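Local coordinates for protein rhamnosidase B (Bacillus sp., PDB 2OKX) that hydrolyses terminal non-reducing alpha-L-rhamnose residues from rhamnosides as a family 78 glycoside hydrolase, probably by an inverting mechanism, at residues S66-Q71 and Y103-R108; A608-L613 and A621-I626; L665-D670 and L674-W679. One frame throughout, in Å; residues are numbered along the deposited sequence.

Contact 1. Residues S66-Q71 and Y103-R108; sequences SWPKEQ and YYLRGR
Leu-105 packs against Pro-68 and the rim of Trp-67, and the side chains meet through apolar atoms alone. CB of Leu-105 rests 3.8 Å from CD of Pro-68, the proline ring lying at about a right angle to the leucine side chain. A chi1 of -74°, with CG anti to the carbonyl carbon, brings CD2 of Leu-105 to the indole edge, 4.1 Å from CE3 of Trp-67 and near the ring plane, so this is edge packing and no CH-pi contact.

Polar contact between the backbones goes through water. One water accepts from Ser-66 N at 3.1 Å and donates to Tyr-103 O at 2.9 Å; a second donates to Ser-66 O at 2.8 Å and accepts from Leu-105 N at 3.1 Å. CA of Ser-66 and CA of Tyr-104 are 7.0 Å apart, consistent with a water-bridged spacing.

Inside Ser-66 to Gln-71, a type I turn from Trp-67 to Glu-70 leads into strand 70-77. Trp-67 NE1 bonds to Leu-603 O and its ring touches Val-618 and Pro-619. The opposing loop joins strands 87-96 and 110-117; 110-117 and 70-77 flank strand 41-47 in one sheet of the N-terminal domain.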
loop_
_atom_site.group_PDB
_atom_site.type_symbol
_atom_site.label_atom_id
_atom_site.label_comp_id
_atom_site.label_asym_id
_atom_site.label_seq_id
_atom_site.Cartn_x
_atom_site.Cartn_y
_atom_site.Cartn_z
ATOM N N SER A 66 8.062 -12.013 0.518
ATOM C CA SER A 66 8.197 -13.282 1.234
ATOM C C SER A 66 8.541 -13.160 2.712
ATOM O O SER A 66 8.961 -12.107 3.188
ATOM C CB SER A 66 9.324 -14.127 0.623
ATOM O OG SER A 66 9.393 -14.033 -0.783
ATOM N N TRP A 67 8.340 -14.264 3.429
ATOM C CA TRP A 67 8.754 -14.359 4.824
ATOM C C TRP A 67 10.146 -14.925 4.530
ATOM O O TRP A 67 10.275 -15.867 3.741
ATOM C CB TRP A 67 7.961 -15.419 5.602
ATOM C CG TRP A 67 6.523 -15.106 5.871
ATOM C CD1 TRP A 67 5.433 -15.651 5.249
ATOM C CD2 TRP A 67 6.011 -14.217 6.872
ATOM N NE1 TRP A 67 4.276 -15.160 5.805
ATOM C CE2 TRP A 67 4.600 -14.278 6.801
ATOM C CE3 TRP A 67 6.605 -13.375 7.821
ATOM C CZ2 TRP A 67 3.774 -13.530 7.646
ATOM C CZ3 TRP A 67 5.785 -12.630 8.662
ATOM C CH2 TRP A 67 4.381 -12.715 8.567
ATOM N N PRO A 68 11.203 -14.352 5.117
ATOM C CA PRO A 68 12.542 -14.884 4.840
ATOM C C PRO A 68 12.677 -16.407 4.966
ATOM O O PRO A 68 13.491 -17.016 4.273
ATOM C CB PRO A 68 13.414 -14.132 5.836
ATOM C CG PRO A 68 12.752 -12.780 5.864
ATOM C CD PRO A 68 11.277 -13.136 5.946
ATOM N N LYS A 69 11.873 -17.012 5.837
ATOM C CA LYS A 69 11.909 -18.459 6.055
ATOM C C LYS A 69 11.536 -19.214 4.777
ATOM O O LYS A 69 11.934 -20.365 4.579
ATOM C CB LYS A 69 10.944 -18.852 7.178
ATOM C CG LYS A 69 9.476 -18.736 6.787
ATOM C CD LYS A 69 8.528 -19.149 7.908
ATOM C CE LYS A 69 8.428 -18.086 8.984
ATOM N NZ LYS A 69 7.333 -18.390 9.949
ATOM N N GLU A 70 10.758 -18.563 3.918
ATOM C CA GLU A 70 10.341 -19.160 2.655
ATOM C C GLU A 70 10.494 -18.097 1.573
ATOM O O GLU A 70 9.510 -17.543 1.071
ATOM C CB GLU A 70 8.893 -19.650 2.749
ATOM C CG GLU A 70 8.668 -20.646 3.885
ATOM C CD GLU A 70 7.296 -21.293 3.859
ATOM O OE1 GLU A 70 6.284 -20.564 3.813
ATOM O OE2 GLU A 70 7.230 -22.541 3.894
ATOM N N GLN A 71 11.754 -17.821 1.243
ATOM C CA GLN A 71 12.143 -16.829 0.247
ATOM C C GLN A 71 11.768 -17.282 -1.165
ATOM O O GLN A 71 12.310 -18.262 -1.678
ATOM C CB GLN A 71 13.654 -16.597 0.346
ATOM C CG GLN A 71 14.221 -15.499 -0.538
ATOM C CD GLN A 71 13.727 -14.121 -0.160
ATOM O OE1 GLN A 71 13.467 -13.841 1.009
ATOM N NE2 GLN A 71 13.610 -13.241 -1.149
ATOM N N TYR A 103 6.234 -5.124 4.109
ATOM C CA TYR A 103 6.270 -6.171 3.087
ATOM C C TYR A 103 7.673 -6.735 2.885
ATOM O O TYR A 103 7.987 -7.324 1.846
ATOM C CB TYR A 103 5.675 -5.687 1.746
ATOM C CG TYR A 103 6.158 -4.351 1.195
ATOM C CD1 TYR A 103 7.493 -4.152 0.829
ATOM C CD2 TYR A 103 5.251 -3.310 0.964
ATOM C CE1 TYR A 103 7.910 -2.953 0.241
ATOM C CE2 TYR A 103 5.657 -2.111 0.376
ATOM C CZ TYR A 103 6.988 -1.940 0.015
ATOM O OH TYR A 103 7.385 -0.762 -0.584
ATOM N N TYR A 104 8.504 -6.570 3.909
ATOM C CA TYR A 104 9.877 -7.049 3.885
ATOM C C TYR A 104 10.445 -7.119 5.297
ATOM O O TYR A 104 10.315 -6.174 6.072
ATOM C CB TYR A 104 10.748 -6.117 3.030
ATOM C CG TYR A 104 12.235 -6.357 3.198
ATOM C CD1 TYR A 104 13.001 -5.555 4.045
ATOM C CD2 TYR A 104 12.865 -7.419 2.549
ATOM C CE1 TYR A 104 14.365 -5.807 4.250
ATOM C CE2 TYR A 104 14.224 -7.682 2.743
ATOM C CZ TYR A 104 14.965 -6.873 3.596
ATOM O OH TYR A 104 16.300 -7.142 3.793
ATOM N N LEU A 105 11.057 -8.251 5.633
ATOM C CA LEU A 105 11.672 -8.418 6.948
ATOM C C LEU A 105 13.180 -8.377 6.738
ATOM O O LEU A 105 13.727 -9.151 5.950
ATOM C CB LEU A 105 11.252 -9.747 7.588
ATOM C CG LEU A 105 9.815 -9.807 8.128
ATOM C CD1 LEU A 105 8.817 -9.920 6.975
ATOM C CD2 LEU A 105 9.676 -11.005 9.053
ATOM N N ARG A 106 13.846 -7.462 7.434
ATOM C CA ARG A 106 15.287 -7.301 7.296
ATOM C C ARG A 106 16.070 -8.609 7.357
ATOM O O ARG A 106 15.914 -9.406 8.286
ATOM C CB ARG A 106 15.832 -6.352 8.365
ATOM C CG ARG A 106 17.250 -5.881 8.065
ATOM C CD ARG A 106 17.905 -5.168 9.232
ATOM N NE ARG A 106 19.201 -4.620 8.838
ATOM C CZ ARG A 106 20.032 -3.984 9.657
ATOM N NH1 ARG A 106 19.710 -3.813 10.933
ATOM N NH2 ARG A 106 21.179 -3.506 9.193
ATOM N N GLY A 107 16.900 -8.822 6.341
ATOM C CA GLY A 107 17.746 -9.996 6.276
ATOM C C GLY A 107 19.149 -9.450 6.080
ATOM O O GLY A 107 19.750 -8.914 7.008
ATOM N N ARG A 108 19.663 -9.560 4.862
ATOM C CA ARG A 108 20.983 -9.045 4.536
ATOM C C ARG A 108 21.071 -8.941 3.019
ATOM O O ARG A 108 20.377 -9.668 2.306
ATOM C CB ARG A 108 22.082 -9.970 5.077
ATOM C CG ARG A 108 22.080 -11.375 4.503
ATOM C CD ARG A 108 23.199 -12.228 5.105
ATOM N NE ARG A 108 24.528 -11.686 4.822
ATOM C CZ ARG A 108 25.668 -12.234 5.242
ATOM N NH1 ARG A 108 26.829 -11.673 4.938
ATOM N NH2 ARG A 108 25.648 -13.343 5.972
HETATM O O HOH W 1 9.736 -9.427 0.981
HETATM O O HOH W 2 11.094 -10.304 3.335
#

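Contact 2. Residues A608-L613 and A621-I626; sequences ADETPL and AWSSVI
Val-625 splits its two methyls between Thr-611 and Leu-613, and this pair of contacts is the compact half of the interface. CG1 of Val-625 reaches CB of Leu-613 at 3.9 Å. CG2 of Val-625 meets CG2 of Thr-611 at 3.7 Å, the two side chains slanting past each other. All three residues are buried, and Tyr-664 of helix 647-665 also touches the valine. The threonine hydroxyl bonds within its own segment: OG1 of Thr-611 accepts from Leu-613 N at 3.1 Å, the N-H...O angle being 158°, which defines an ST turn. This bond is consistent with holding chi1 at 164°, which places CG2 between the backbone N and the carbonyl carbon and against Val-625; it would help to fix the rotation of the group.

The other half is polar and more open. Here contact rests on one unusually short bond, Ser-623 OG to Glu-610 OE2 at 2.5 Å, with the serine as donor. It uses the anti lone pair of OE2, on the side away from the other carboxylate oxygen. Glu-610 reaches it with chi1 at -117°, away from any staggered position, and a bend at chi2, which suggests some strain. The serine is buried and its OG has a second partner in His-351 NE2. A buried hydroxyl thus links a histidine to a partly exposed carboxylate.

Both segments belong to the long connection between helices 595-603 and 627-644, and Ile-626 takes the N-cap position of the latter. Long loops joining successive helices are characteristic of the (alpha/alpha)6 barrel of the six-hairpin glycosidases, and the contact folds one such connection back on itself.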
loop_
_atom_site.group_PDB
_atom_site.type_symbol
_atom_site.label_atom_id
_atom_site.label_comp_id
_atom_site.label_asym_id
_atom_site.label_seq_id
_atom_site.Cartn_x
_atom_site.Cartn_y
_atom_site.Cartn_z
ATOM N N ALA A 608 2.145 -17.309 12.052
ATOM C CA ALA A 608 1.823 -18.123 13.222
ATOM C C ALA A 608 2.895 -18.034 14.308
ATOM O O ALA A 608 2.573 -18.013 15.496
ATOM C CB ALA A 608 1.623 -19.578 12.807
ATOM N N ASP A 609 4.165 -17.987 13.905
ATOM C CA ASP A 609 5.255 -17.892 14.875
ATOM C C ASP A 609 5.150 -16.607 15.686
ATOM O O ASP A 609 5.493 -16.584 16.868
ATOM C CB ASP A 609 6.620 -17.936 14.180
ATOM C CG ASP A 609 6.945 -19.302 13.611
ATOM O OD1 ASP A 609 6.747 -20.308 14.324
ATOM O OD2 ASP A 609 7.410 -19.369 12.452
ATOM N N GLU A 610 4.681 -15.541 15.049
ATOM C CA GLU A 610 4.527 -14.257 15.724
ATOM C C GLU A 610 3.345 -14.304 16.685
ATOM O O GLU A 610 3.426 -13.814 17.807
ATOM C CB GLU A 610 4.294 -13.136 14.708
ATOM C CG GLU A 610 5.378 -12.064 14.669
ATOM C CD GLU A 610 5.962 -11.761 16.036
ATOM O OE1 GLU A 610 6.838 -12.529 16.484
ATOM O OE2 GLU A 610 5.544 -10.765 16.667
ATOM N N THR A 611 2.241 -14.886 16.230
ATOM C CA THR A 611 1.038 -14.994 17.044
ATOM C C THR A 611 -0.010 -15.887 16.386
ATOM O O THR A 611 -0.286 -15.763 15.190
ATOM C CB THR A 611 0.400 -13.612 17.301
ATOM O OG1 THR A 611 -0.943 -13.790 17.770
ATOM C CG2 THR A 611 0.380 -12.779 16.024
ATOM N N PRO A 612 -0.609 -16.800 17.167
ATOM C CA PRO A 612 -1.634 -17.723 16.674
ATOM C C PRO A 612 -2.891 -16.998 16.202
ATOM O O PRO A 612 -3.754 -17.593 15.555
ATOM C CB PRO A 612 -1.897 -18.618 17.885
ATOM C CG PRO A 612 -1.677 -17.684 19.034
ATOM C CD PRO A 612 -0.403 -16.976 18.617
ATOM N N LEU A 613 -2.992 -15.714 16.537
ATOM C CA LEU A 613 -4.141 -14.905 16.139
ATOM C C LEU A 613 -3.955 -14.375 14.712
ATOM O O LEU A 613 -4.900 -13.876 14.097
ATOM C CB LEU A 613 -4.333 -13.741 17.116
ATOM C CG LEU A 613 -4.545 -14.125 18.587
ATOM C CD1 LEU A 613 -4.763 -12.867 19.415
ATOM C CD2 LEU A 613 -5.742 -15.066 18.717
ATOM N N ALA A 621 6.899 -6.939 9.173
ATOM C CA ALA A 621 7.683 -6.786 10.391
ATOM C C ALA A 621 6.861 -6.052 11.447
ATOM O O ALA A 621 7.345 -5.798 12.548
ATOM C CB ALA A 621 8.974 -6.025 10.097
ATOM N N TRP A 622 5.627 -5.686 11.107
ATOM C CA TRP A 622 4.761 -5.020 12.078
ATOM C C TRP A 622 3.879 -6.103 12.684
ATOM O O TRP A 622 2.943 -6.580 12.043
ATOM C CB TRP A 622 3.875 -3.944 11.430
ATOM C CG TRP A 622 2.902 -3.296 12.412
ATOM C CD1 TRP A 622 3.000 -3.290 13.782
ATOM C CD2 TRP A 622 1.722 -2.533 12.097
ATOM N NE1 TRP A 622 1.964 -2.573 14.333
ATOM C CE2 TRP A 622 1.165 -2.097 13.325
ATOM C CE3 TRP A 622 1.085 -2.174 10.901
ATOM C CZ2 TRP A 622 -0.001 -1.320 13.388
ATOM C CZ3 TRP A 622 -0.075 -1.398 10.962
ATOM C CH2 TRP A 622 -0.605 -0.981 12.199
ATOM N N SER A 623 4.202 -6.502 13.909
ATOM C CA SER A 623 3.436 -7.529 14.601
ATOM C C SER A 623 2.165 -6.866 15.100
ATOM O O SER A 623 2.131 -6.294 16.193
ATOM C CB SER A 623 4.246 -8.093 15.773
ATOM O OG SER A 623 3.578 -9.188 16.376
ATOM N N SER A 624 1.123 -6.938 14.279
ATOM C CA SER A 624 -0.158 -6.326 14.592
ATOM C C SER A 624 -1.287 -7.302 14.302
ATOM O O SER A 624 -1.233 -8.057 13.330
ATOM C CB SER A 624 -0.342 -5.060 13.753
ATOM O OG SER A 624 -1.626 -4.498 13.942
ATOM N N VAL A 625 -2.308 -7.280 15.151
ATOM C CA VAL A 625 -3.450 -8.166 14.993
ATOM C C VAL A 625 -4.781 -7.437 15.060
ATOM O O VAL A 625 -4.986 -6.564 15.906
ATOM C CB VAL A 625 -3.480 -9.268 16.092
ATOM C CG1 VAL A 625 -4.804 -10.032 16.029
ATOM C CG2 VAL A 625 -2.319 -10.225 15.913
ATOM N N ILE A 626 -5.677 -7.800 14.149
ATOM C CA ILE A 626 -7.026 -7.261 14.122
ATOM C C ILE A 626 -7.895 -8.512 14.003
ATOM O O ILE A 626 -7.913 -9.171 12.961
ATOM C CB ILE A 626 -7.277 -6.347 12.910
ATOM C CG1 ILE A 626 -6.382 -5.106 12.995
ATOM C CG2 ILE A 626 -8.744 -5.924 12.885
ATOM C CD1 ILE A 626 -6.575 -4.126 11.846
#

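Contact 3. Residues L665-D670 and L674-W679; sequences LEHIDD and LNMAGW
Asn-675 N donates to His-667 O at 3.0 Å with an N-H...O angle of 166°, the shortest and straightest polar bond between these segments. It accompanies a single beta bridge between Ile-668 and Leu-674, whose CA atoms are 4.2 Å apart. A second polar link, from ND2 of Asn-675 to OD2 of Asp-669 at 3.2 Å, is weak, with an N-H...O angle of only 121°. The carboxylate and amide planes are steeply inclined to each other. The stronger polar partner of that aspartate is Ser-671, which bonds to OD1.

The rest is side-chain packing around His-667. CE of Met-676 sits above one face of the imidazole, 3.9 Å from the centroid of the His-667 ring and only 9° off the ring normal, a CH-pi contact over the ring centre. The bend at chi3 folds the methyl back over the ring, while SD is displaced to an oblique position. At the root of the side chain, CB of His-667 abuts CD1 of Leu-674 at 3.6 Å. Ile-668 adds CG1 against CD1 of Leu-674 at 4.2 Å, and these two aliphatic residues also touch Leu-702 of helix 696-715. Replacing His-667 with an alanine would probably deprive the Met-676 methyl of its aromatic face and open a gap beside it.

The turn after helix 647-665 and the stretch 674-679 are thereby held together. The chemistry implies a division of labour: one backbone bond appears to set the pairing, the methionine-imidazole contact and the packing of Ile-668 on Leu-674 add apolar surface beside it, and the aspartate-asparagine pair contributes little directional hold.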
loop_
_atom_site.group_PDB
_atom_site.type_symbol
_atom_site.label_atom_id
_atom_site.label_comp_id
_atom_site.label_asym_id
_atom_site.label_seq_id
_atom_site.Cartn_x
_atom_site.Cartn_y
_atom_site.Cartn_z
ATOM N N LEU A 665 -10.741 -18.650 20.797
ATOM C CA LEU A 665 -11.696 -19.146 21.785
ATOM C C LEU A 665 -11.147 -19.027 23.207
ATOM O O LEU A 665 -11.906 -18.836 24.161
ATOM C CB LEU A 665 -12.053 -20.606 21.489
ATOM C CG LEU A 665 -12.976 -20.846 20.293
ATOM C CD1 LEU A 665 -13.163 -22.342 20.065
ATOM C CD2 LEU A 665 -14.314 -20.174 20.553
ATOM N N GLU A 666 -9.830 -19.139 23.346
ATOM C CA GLU A 666 -9.203 -19.034 24.659
ATOM C C GLU A 666 -9.331 -17.615 25.203
ATOM O O GLU A 666 -9.091 -17.372 26.383
ATOM C CB GLU A 666 -7.725 -19.427 24.577
ATOM C CG GLU A 666 -7.485 -20.856 24.121
ATOM C CD GLU A 666 -6.013 -21.168 23.941
ATOM O OE1 GLU A 666 -5.687 -22.282 23.482
ATOM O OE2 GLU A 666 -5.179 -20.293 24.258
ATOM N N HIS A 667 -9.716 -16.680 24.343
ATOM C CA HIS A 667 -9.868 -15.291 24.755
ATOM C C HIS A 667 -11.283 -14.974 25.209
ATOM O O HIS A 667 -11.612 -13.824 25.495
ATOM C CB HIS A 667 -9.433 -14.360 23.621
ATOM C CG HIS A 667 -7.946 -14.289 23.452
ATOM N ND1 HIS A 667 -7.159 -13.408 24.161
ATOM C CD2 HIS A 667 -7.097 -15.038 22.710
ATOM C CE1 HIS A 667 -5.889 -13.618 23.864
ATOM N NE2 HIS A 667 -5.824 -14.602 22.986
ATOM N N ILE A 668 -12.120 -16.004 25.266
ATOM C CA ILE A 668 -13.491 -15.849 25.737
ATOM C C ILE A 668 -13.436 -16.193 27.222
ATOM O O ILE A 668 -12.994 -17.280 27.593
ATOM C CB ILE A 668 -14.456 -16.820 25.020
ATOM C CG1 ILE A 668 -14.559 -16.451 23.535
ATOM C CG2 ILE A 668 -15.830 -16.770 25.677
ATOM C CD1 ILE A 668 -15.450 -17.379 22.723
ATOM N N ASP A 669 -13.871 -15.268 28.072
ATOM C CA ASP A 669 -13.831 -15.496 29.512
ATOM C C ASP A 669 -15.170 -15.842 30.163
ATOM O O ASP A 669 -16.126 -16.232 29.493
ATOM C CB ASP A 669 -13.237 -14.274 30.214
ATOM C CG ASP A 669 -14.004 -13.005 29.918
ATOM O OD1 ASP A 669 -15.252 -13.059 29.871
ATOM O OD2 ASP A 669 -13.361 -11.949 29.745
ATOM N N ASP A 670 -15.210 -15.687 31.484
ATOM C CA ASP A 670 -16.386 -15.968 32.304
ATOM C C ASP A 670 -17.707 -15.515 31.701
ATOM O O ASP A 670 -18.672 -16.279 31.659
ATOM C CB ASP A 670 -16.219 -15.317 33.678
ATOM C CG ASP A 670 -15.089 -15.927 34.471
ATOM O OD1 ASP A 670 -14.747 -15.379 35.543
ATOM O OD2 ASP A 670 -14.547 -16.960 34.024
ATOM N N LEU A 674 -16.085 -12.761 23.876
ATOM C CA LEU A 674 -14.709 -12.512 23.467
ATOM C C LEU A 674 -14.224 -11.225 24.123
ATOM O O LEU A 674 -14.766 -10.148 23.870
ATOM C CB LEU A 674 -14.622 -12.382 21.943
ATOM C CG LEU A 674 -13.222 -12.149 21.370
ATOM C CD1 LEU A 674 -12.338 -13.340 21.689
ATOM C CD2 LEU A 674 -13.308 -11.931 19.860
ATOM N N ASN A 675 -13.210 -11.339 24.975
ATOM C CA ASN A 675 -12.658 -10.176 25.660
ATOM C C ASN A 675 -11.181 -10.085 25.308
ATOM O O ASN A 675 -10.409 -10.992 25.620
ATOM C CB ASN A 675 -12.817 -10.325 27.175
ATOM C CG ASN A 675 -12.630 -9.012 27.909
ATOM O OD1 ASN A 675 -11.790 -8.195 27.533
ATOM N ND2 ASN A 675 -13.408 -8.807 28.969
ATOM N N MET A 676 -10.779 -8.991 24.669
ATOM C CA MET A 676 -9.382 -8.848 24.273
ATOM C C MET A 676 -8.791 -7.458 24.425
ATOM O O MET A 676 -9.485 -6.451 24.306
ATOM C CB MET A 676 -9.207 -9.285 22.818
ATOM C CG MET A 676 -9.538 -10.731 22.550
ATOM S SD MET A 676 -9.364 -11.098 20.809
ATOM C CE MET A 676 -7.634 -11.514 20.725
ATOM N N ALA A 677 -7.489 -7.423 24.681
ATOM C CA ALA A 677 -6.758 -6.172 24.811
ATOM C C ALA A 677 -5.971 -6.046 23.514
ATOM O O ALA A 677 -4.897 -6.628 23.380
ATOM C CB ALA A 677 -5.809 -6.230 26.002
ATOM N N GLY A 678 -6.519 -5.306 22.555
ATOM C CA GLY A 678 -5.842 -5.145 21.281
ATOM C C GLY A 678 -6.575 -4.218 20.334
ATOM O O GLY A 678 -7.477 -3.490 20.741
ATOM N N TRP A 679 -6.187 -4.244 19.064
ATOM C CA TRP A 679 -6.805 -3.391 18.054
ATOM C C TRP A 679 -8.097 -4.064 17.594
ATOM O O TRP A 679 -8.089 -4.885 16.681
ATOM C CB TRP A 679 -5.831 -3.213 16.885
ATOM C CG TRP A 679 -6.138 -2.069 15.967
ATOM C CD1 TRP A 679 -7.084 -1.096 16.141
ATOM C CD2 TRP A 679 -5.475 -1.769 14.733
ATOM N NE1 TRP A 679 -7.051 -0.212 15.090
ATOM C CE2 TRP A 679 -6.073 -0.602 14.211
ATOM C CE3 TRP A 679 -4.433 -2.375 14.018
ATOM C CZ2 TRP A 679 -5.664 -0.028 13.001
ATOM C CZ3 TRP A 679 -4.026 -1.803 12.812
ATOM C CH2 TRP A 679 -4.642 -0.642 12.320
#

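Overall arrangement
The three contacts follow one another along the chain and form a row, with contact 2 in the middle: its centre is about 15 Å from that of contact 1 and about 16 Å from that of contact 3. The centres of contacts 1 and 3 are about 31 Å apart, their nearest atoms about 14 Å, without touching. Contact 1, in the N-terminal domain range, joins contact 2 through a salt bridge of Lys-69 NZ with Asp-609 OD2 at 2.7 Å and packing of Leu-105 on Ala-621. Contacts 2 and 3 both lie in the six-hairpin glycosidase domain, presumably the catalytic one, and meet by packing, Leu-613 CD1 lying 3.4 Å from Met-676 CE, while Trp-679 packs against Trp-622, Ser-624 and Ile-626.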